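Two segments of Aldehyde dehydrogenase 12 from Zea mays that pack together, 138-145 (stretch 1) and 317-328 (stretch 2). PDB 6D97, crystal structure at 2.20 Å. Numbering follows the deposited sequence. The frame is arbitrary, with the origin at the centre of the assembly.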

ATOM      1  N   SER A 138      -4.709  -8.525 -38.728  1.00 28.88           N
ATOM      2  CA  SER A 138      -3.431  -8.900 -38.126  1.00 33.45           C
ATOM      3  C   SER A 138      -3.388 -10.420 -38.064  1.00 30.85           C
ATOM      4  O   SER A 138      -3.677 -11.013 -37.015  1.00 35.61           O
ATOM      5  CB  SER A 138      -3.248  -8.274 -36.744  1.00 31.23           C
ATOM      6  OG  SER A 138      -1.993  -8.622 -36.191  1.00 32.25           O
ATOM      7  N   PRO A 139      -3.019 -11.077 -39.165  1.00 36.10           N
ATOM      8  CA  PRO A 139      -3.202 -12.531 -39.281  1.00 36.83           C
ATOM      9  C   PRO A 139      -2.472 -13.308 -38.196  1.00 34.00           C
ATOM     10  O   PRO A 139      -1.269 -13.141 -37.978  1.00 34.47           O
ATOM     11  CB  PRO A 139      -2.643 -12.842 -40.675  1.00 34.65           C
ATOM     12  CG  PRO A 139      -2.817 -11.558 -41.426  1.00 33.82           C
ATOM     13  CD  PRO A 139      -2.540 -10.481 -40.423  1.00 27.58           C
ATOM     14  N   LYS A 140      -3.231 -14.158 -37.511  1.00 30.81           N
ATOM     15  CA  LYS A 140      -2.749 -15.030 -36.452  1.00 34.32           C
ATOM     16  C   LYS A 140      -3.799 -16.117 -36.281  1.00 34.77           C
ATOM     17  O   LYS A 140      -4.909 -16.015 -36.808  1.00 39.48           O
ATOM     18  CB  LYS A 140      -2.519 -14.255 -35.152  1.00 29.02           C
ATOM     19  CG  LYS A 140      -3.775 -13.590 -34.622  1.00 26.82           C
ATOM     20  CD  LYS A 140      -3.508 -12.828 -33.334  1.00 25.65           C
ATOM     21  CE  LYS A 140      -2.818 -11.497 -33.601  1.00 25.26           C
ATOM     22  NZ  LYS A 140      -2.647 -10.688 -32.359  1.00 39.95           N
ATOM     23  N   SER A 141      -3.441 -17.166 -35.545  1.00 36.10           N
ATOM     24  CA  SER A 141      -4.374 -18.268 -35.356  1.00 27.98           C
ATOM     25  C   SER A 141      -5.615 -17.792 -34.603  1.00 27.02           C
ATOM     26  O   SER A 141      -5.609 -16.759 -33.927  1.00 25.24           O
ATOM     27  CB  SER A 141      -3.709 -19.420 -34.604  1.00 28.12           C
ATOM     28  OG  SER A 141      -3.606 -19.140 -33.219  1.00 33.79           O
ATOM     29  N   TYR A 142      -6.698 -18.562 -34.738  1.00 26.54           N
ATOM     30  CA  TYR A 142      -7.955 -18.189 -34.095  1.00 31.53           C
ATOM     31  C   TYR A 142      -7.810 -18.128 -32.580  1.00 34.38           C
ATOM     32  O   TYR A 142      -8.390 -17.252 -31.931  1.00 43.54           O
ATOM     33  CB  TYR A 142      -9.062 -19.168 -34.481  1.00 30.41           C
ATOM     34  CG  TYR A 142     -10.407 -18.836 -33.868  1.00 33.14           C
ATOM     35  CD1 TYR A 142     -11.222 -17.861 -34.426  1.00 35.07           C
ATOM     36  CD2 TYR A 142     -10.860 -19.493 -32.732  1.00 35.45           C
ATOM     37  CE1 TYR A 142     -12.450 -17.552 -33.874  1.00 42.73           C
ATOM     38  CE2 TYR A 142     -12.089 -19.191 -32.174  1.00 44.57           C
ATOM     39  CZ  TYR A 142     -12.879 -18.222 -32.748  1.00 42.78           C
ATOM     40  OH  TYR A 142     -14.100 -17.930 -32.186  1.00 45.02           O
ATOM     41  N   GLN A 143      -7.040 -19.050 -31.998  1.00 33.74           N
ATOM     42  CA  GLN A 143      -6.882 -19.059 -30.548  1.00 32.80           C
ATOM     43  C   GLN A 143      -6.046 -17.877 -30.072  1.00 35.70           C
ATOM     44  O   GLN A 143      -6.310 -17.315 -29.002  1.00 31.95           O
ATOM     45  CB  GLN A 143      -6.267 -20.383 -30.096  1.00 32.92           C
ATOM     46  CG  GLN A 143      -7.228 -21.563 -30.177  1.00 48.48           C
ATOM     47  CD  GLN A 143      -6.639 -22.842 -29.612  1.00 62.20           C
ATOM     48  OE1 GLN A 143      -6.492 -23.837 -30.322  1.00 69.32           O
ATOM     49  NE2 GLN A 143      -6.301 -22.822 -28.325  1.00 60.98           N
ATOM     50  N   GLN A 144      -5.031 -17.487 -30.849  1.00 31.44           N
ATOM     51  CA  GLN A 144      -4.256 -16.298 -30.502  1.00 24.93           C
ATOM     52  C   GLN A 144      -5.120 -15.045 -30.560  1.00 28.04           C
ATOM     53  O   GLN A 144      -5.032 -14.182 -29.679  1.00 28.70           O
ATOM     54  CB  GLN A 144      -3.050 -16.156 -31.429  1.00 30.88           C
ATOM     55  CG  GLN A 144      -1.954 -17.181 -31.205  1.00 29.44           C
ATOM     56  CD  GLN A 144      -1.193 -16.954 -29.913  1.00 34.90           C
ATOM     57  OE1 GLN A 144      -1.014 -15.817 -29.474  1.00 33.25           O
ATOM     58  NE2 GLN A 144      -0.748 -18.039 -29.292  1.00 34.44           N
ATOM     59  N   ALA A 145      -5.960 -14.925 -31.595  1.00 33.44           N
ATOM     60  CA  ALA A 145      -6.875 -13.790 -31.687  1.00 32.12           C
ATOM     61  C   ALA A 145      -7.908 -13.822 -30.569  1.00 35.38           C
ATOM     62  O   ALA A 145      -8.281 -12.774 -30.029  1.00 30.93           O
ATOM     63  CB  ALA A 145      -7.567 -13.780 -33.049  1.00 25.36           C
ATOM     64  N   ASP A 317       8.505 -23.140 -28.993  1.00 26.10           N
ATOM     65  CA  ASP A 317       7.851 -22.980 -30.288  1.00 26.53           C
ATOM     66  C   ASP A 317       6.770 -21.907 -30.233  1.00 25.47           C
ATOM     67  O   ASP A 317       6.640 -21.101 -31.162  1.00 28.47           O
ATOM     68  CB  ASP A 317       7.260 -24.312 -30.748  1.00 25.85           C
ATOM     69  CG  ASP A 317       6.449 -24.178 -32.026  1.00 29.62           C
ATOM     70  OD1 ASP A 317       7.065 -24.052 -33.107  1.00 30.35           O
ATOM     71  OD2 ASP A 317       5.200 -24.184 -31.946  1.00 28.82           O
ATOM     72  N   GLN A 318       5.979 -21.886 -29.159  1.00 29.67           N
ATOM     73  CA  GLN A 318       4.934 -20.877 -29.045  1.00 34.16           C
ATOM     74  C   GLN A 318       5.531 -19.495 -28.831  1.00 33.98           C
ATOM     75  O   GLN A 318       5.049 -18.510 -29.403  1.00 29.66           O
ATOM     76  CB  GLN A 318       3.975 -21.232 -27.908  1.00 32.34           C
ATOM     77  CG  GLN A 318       3.127 -22.463 -28.183  1.00 33.34           C
ATOM     78  CD  GLN A 318       2.078 -22.230 -29.259  1.00 32.19           C
ATOM     79  OE1 GLN A 318       1.819 -23.100 -30.088  1.00 31.12           O
ATOM     80  NE2 GLN A 318       1.466 -21.054 -29.245  1.00 26.21           N
ATOM     81  N   ASP A 319       6.585 -19.403 -28.017  1.00 32.95           N
ATOM     82  CA  ASP A 319       7.205 -18.107 -27.759  1.00 34.07           C
ATOM     83  C   ASP A 319       7.791 -17.521 -29.034  1.00 31.81           C
ATOM     84  O   ASP A 319       7.623 -16.331 -29.318  1.00 30.06           O
ATOM     85  CB  ASP A 319       8.290 -18.236 -26.691  1.00 35.40           C
ATOM     86  CG  ASP A 319       7.726 -18.245 -25.289  1.00 34.63           C
ATOM     87  OD1 ASP A 319       6.593 -17.759 -25.093  1.00 33.14           O
ATOM     88  OD2 ASP A 319       8.430 -18.734 -24.382  1.00 37.51           O
ATOM     89  N   ALA A 320       8.474 -18.347 -29.823  1.00 25.48           N
ATOM     90  CA  ALA A 320       9.185 -17.830 -30.983  1.00 25.68           C
ATOM     91  C   ALA A 320       8.271 -17.623 -32.183  1.00 28.00           C
ATOM     92  O   ALA A 320       8.514 -16.714 -32.986  1.00 33.26           O
ATOM     93  CB  ALA A 320      10.332 -18.769 -31.357  1.00 25.94           C
ATOM     94  N   TYR A 321       7.215 -18.426 -32.326  1.00 25.89           N
ATOM     95  CA  TYR A 321       6.559 -18.548 -33.620  1.00 26.01           C
ATOM     96  C   TYR A 321       5.053 -18.340 -33.628  1.00 30.13           C
ATOM     97  O   TYR A 321       4.488 -18.221 -34.720  1.00 31.10           O
ATOM     98  CB  TYR A 321       6.877 -19.919 -34.230  1.00 26.29           C
ATOM     99  CG  TYR A 321       8.356 -20.099 -34.447  1.00 30.30           C
ATOM    100  CD1 TYR A 321       9.109 -19.095 -35.045  1.00 26.99           C
ATOM    101  CD2 TYR A 321       9.003 -21.256 -34.032  1.00 27.67           C
ATOM    102  CE1 TYR A 321      10.462 -19.245 -35.239  1.00 35.06           C
ATOM    103  CE2 TYR A 321      10.358 -21.416 -34.219  1.00 31.19           C
ATOM    104  CZ  TYR A 321      11.083 -20.408 -34.825  1.00 35.14           C
ATOM    105  OH  TYR A 321      12.435 -20.557 -35.016  1.00 39.72           O
ATOM    106  N   ALA A 322       4.383 -18.298 -32.477  1.00 31.36           N
ATOM    107  CA  ALA A 322       2.987 -17.883 -32.470  1.00 35.34           C
ATOM    108  C   ALA A 322       2.873 -16.489 -33.068  1.00 32.24           C
ATOM    109  O   ALA A 322       3.741 -15.637 -32.859  1.00 33.24           O
ATOM    110  CB  ALA A 322       2.415 -17.904 -31.052  1.00 36.68           C
ATOM    111  N   CYS A 323       1.809 -16.268 -33.841  1.00 37.89           N
ATOM    112  CA  CYS A 323       1.628 -15.047 -34.622  1.00 33.46           C
ATOM    113  C   CYS A 323       2.793 -14.798 -35.573  1.00 30.30           C
ATOM    114  O   CYS A 323       3.044 -13.651 -35.951  1.00 26.77           O
ATOM    115  CB  CYS A 323       1.428 -13.823 -33.719  1.00 39.34           C
ATOM    116  SG  CYS A 323       0.122 -14.017 -32.482  1.00 31.72           S
ATOM    117  N   SER A 324       3.515 -15.857 -35.952  1.00 27.91           N
ATOM    118  CA  SER A 324       4.721 -15.743 -36.776  1.00 34.76           C
ATOM    119  C   SER A 324       5.726 -14.783 -36.146  1.00 35.68           C
ATOM    120  O   SER A 324       6.355 -13.971 -36.826  1.00 32.31           O
ATOM    121  CB  SER A 324       4.375 -15.318 -38.204  1.00 33.56           C
ATOM    122  OG  SER A 324       3.230 -16.005 -38.676  1.00 38.85           O
ATOM    123  N   GLY A 325       5.857 -14.861 -34.822  1.00 29.08           N
ATOM    124  CA  GLY A 325       6.809 -14.056 -34.085  1.00 27.34           C
ATOM    125  C   GLY A 325       6.454 -12.594 -33.943  1.00 33.13           C
ATOM    126  O   GLY A 325       7.249 -11.835 -33.374  1.00 28.75           O
ATOM    127  N   GLN A 326       5.287 -12.170 -34.425  1.00 33.44           N
ATOM    128  CA  GLN A 326       4.915 -10.757 -34.397  1.00 32.64           C
ATOM    129  C   GLN A 326       4.320 -10.377 -33.038  1.00 34.15           C
ATOM    130  O   GLN A 326       3.179  -9.934 -32.914  1.00 39.18           O
ATOM    131  CB  GLN A 326       3.962 -10.449 -35.543  1.00 33.12           C
ATOM    132  CG  GLN A 326       4.596 -10.651 -36.912  1.00 29.42           C
ATOM    133  CD  GLN A 326       3.599 -10.530 -38.037  1.00 30.30           C
ATOM    134  OE1 GLN A 326       3.594  -9.543 -38.774  1.00 31.94           O
ATOM    135  NE2 GLN A 326       2.741 -11.536 -38.175  1.00 24.50           N
ATOM    136  N   LYS A 327       5.136 -10.564 -32.004  1.00 35.85           N
ATOM    137  CA  LYS A 327       4.849 -10.100 -30.654  1.00 26.05           C
ATOM    138  C   LYS A 327       6.054  -9.322 -30.147  1.00 34.01           C
ATOM    139  O   LYS A 327       7.196  -9.746 -30.351  1.00 28.48           O
ATOM    140  CB  LYS A 327       4.551 -11.271 -29.711  1.00 24.21           C
ATOM    141  CG  LYS A 327       3.386 -12.144 -30.143  1.00 30.37           C
ATOM    142  CD  LYS A 327       3.137 -13.260 -29.140  1.00 29.88           C
ATOM    143  CE  LYS A 327       1.721 -13.799 -29.255  1.00 34.70           C
ATOM    144  NZ  LYS A 327       1.500 -14.971 -28.377  1.00 39.56           N
ATOM    145  N   CYS A 328       5.813  -8.187 -29.485  1.00 34.52           N
ATOM    146  CA  CYS A 328       6.934  -7.494 -28.859  1.00 38.16           C
ATOM    147  C   CYS A 328       7.603  -8.344 -27.792  1.00 31.24           C
ATOM    148  O   CYS A 328       8.700  -7.993 -27.345  1.00 39.23           O
ATOM    149  CB  CYS A 328       6.490  -6.163 -28.245  1.00 48.39           C
ATOM    150  SG  CYS A 328       4.715  -5.846 -28.341  1.00 63.74           S
TER
HETATM  151  O   HOH W   1       0.392 -10.444 -33.672  1.00 35.07           O
HETATM  152  O   HOH W   2      -0.505 -17.706 -34.549  1.00 27.92           O
HETATM  153  O   HOH W   3       1.362 -18.980 -27.562  1.00 33.99           O

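The contact between these two segments, far apart in one chain, is small and water-lined: a single direct hydrogen bond, three bridging waters and a little van der Waals packing around Cys323 join surfaces that bury 252 Å², both sides summed. It illustrates how the start of a helix can be fitted against a loop and a residue of the helix before it when one long polar side chain does most of the reaching. That side chain is Gln144, whose CA-to-CB bond points toward stretch 2 and whose chi1 and chi2 are both m. Ser141, at the N-cap position, caps the helix by accepting from Gln144 N at its OG (3.2 Å), while the side-chain amide of Gln144 works across the gap. Gln144 OE1 accepts from Lys327 NZ at 2.9 Å. Lys327 starts sideways, but its nearly extended chain carries the ammonium group to this oxygen; lysine supplies both the length and the donor.

The other end of the same amide meets a different need. Gln144 NE2 and Gln318 NE2 lie 3.7 Å apart, two donors with nothing to exchange directly, and water 3 resolves the mismatch by accepting from both, at 2.9 Å from Gln144 NE2 and 2.7 Å from Gln318 NE2. Water 2 plays the same part for the backbone, accepting from Ser141 N (3.1 Å) and Cys323 N (2.8 Å). Water 1 donates to Gln326 O (2.9 Å) and accepts a weak bond from Lys140 NZ (3.3 Å).

Between these polar links sits Cys323, buried and compact, its SG 3.8 Å from Lys140 CB and 3.7 Å from Gln144 OE1. Here the backbones come closest, with Lys140 CA 4.7 Å from Cys323 CA. The small Ala322 adds its CB 3.6 Å from Gln144 NE2. Gln326 steadies the loop from within, its NE2 donating to Cys323 O at 3.1 Å.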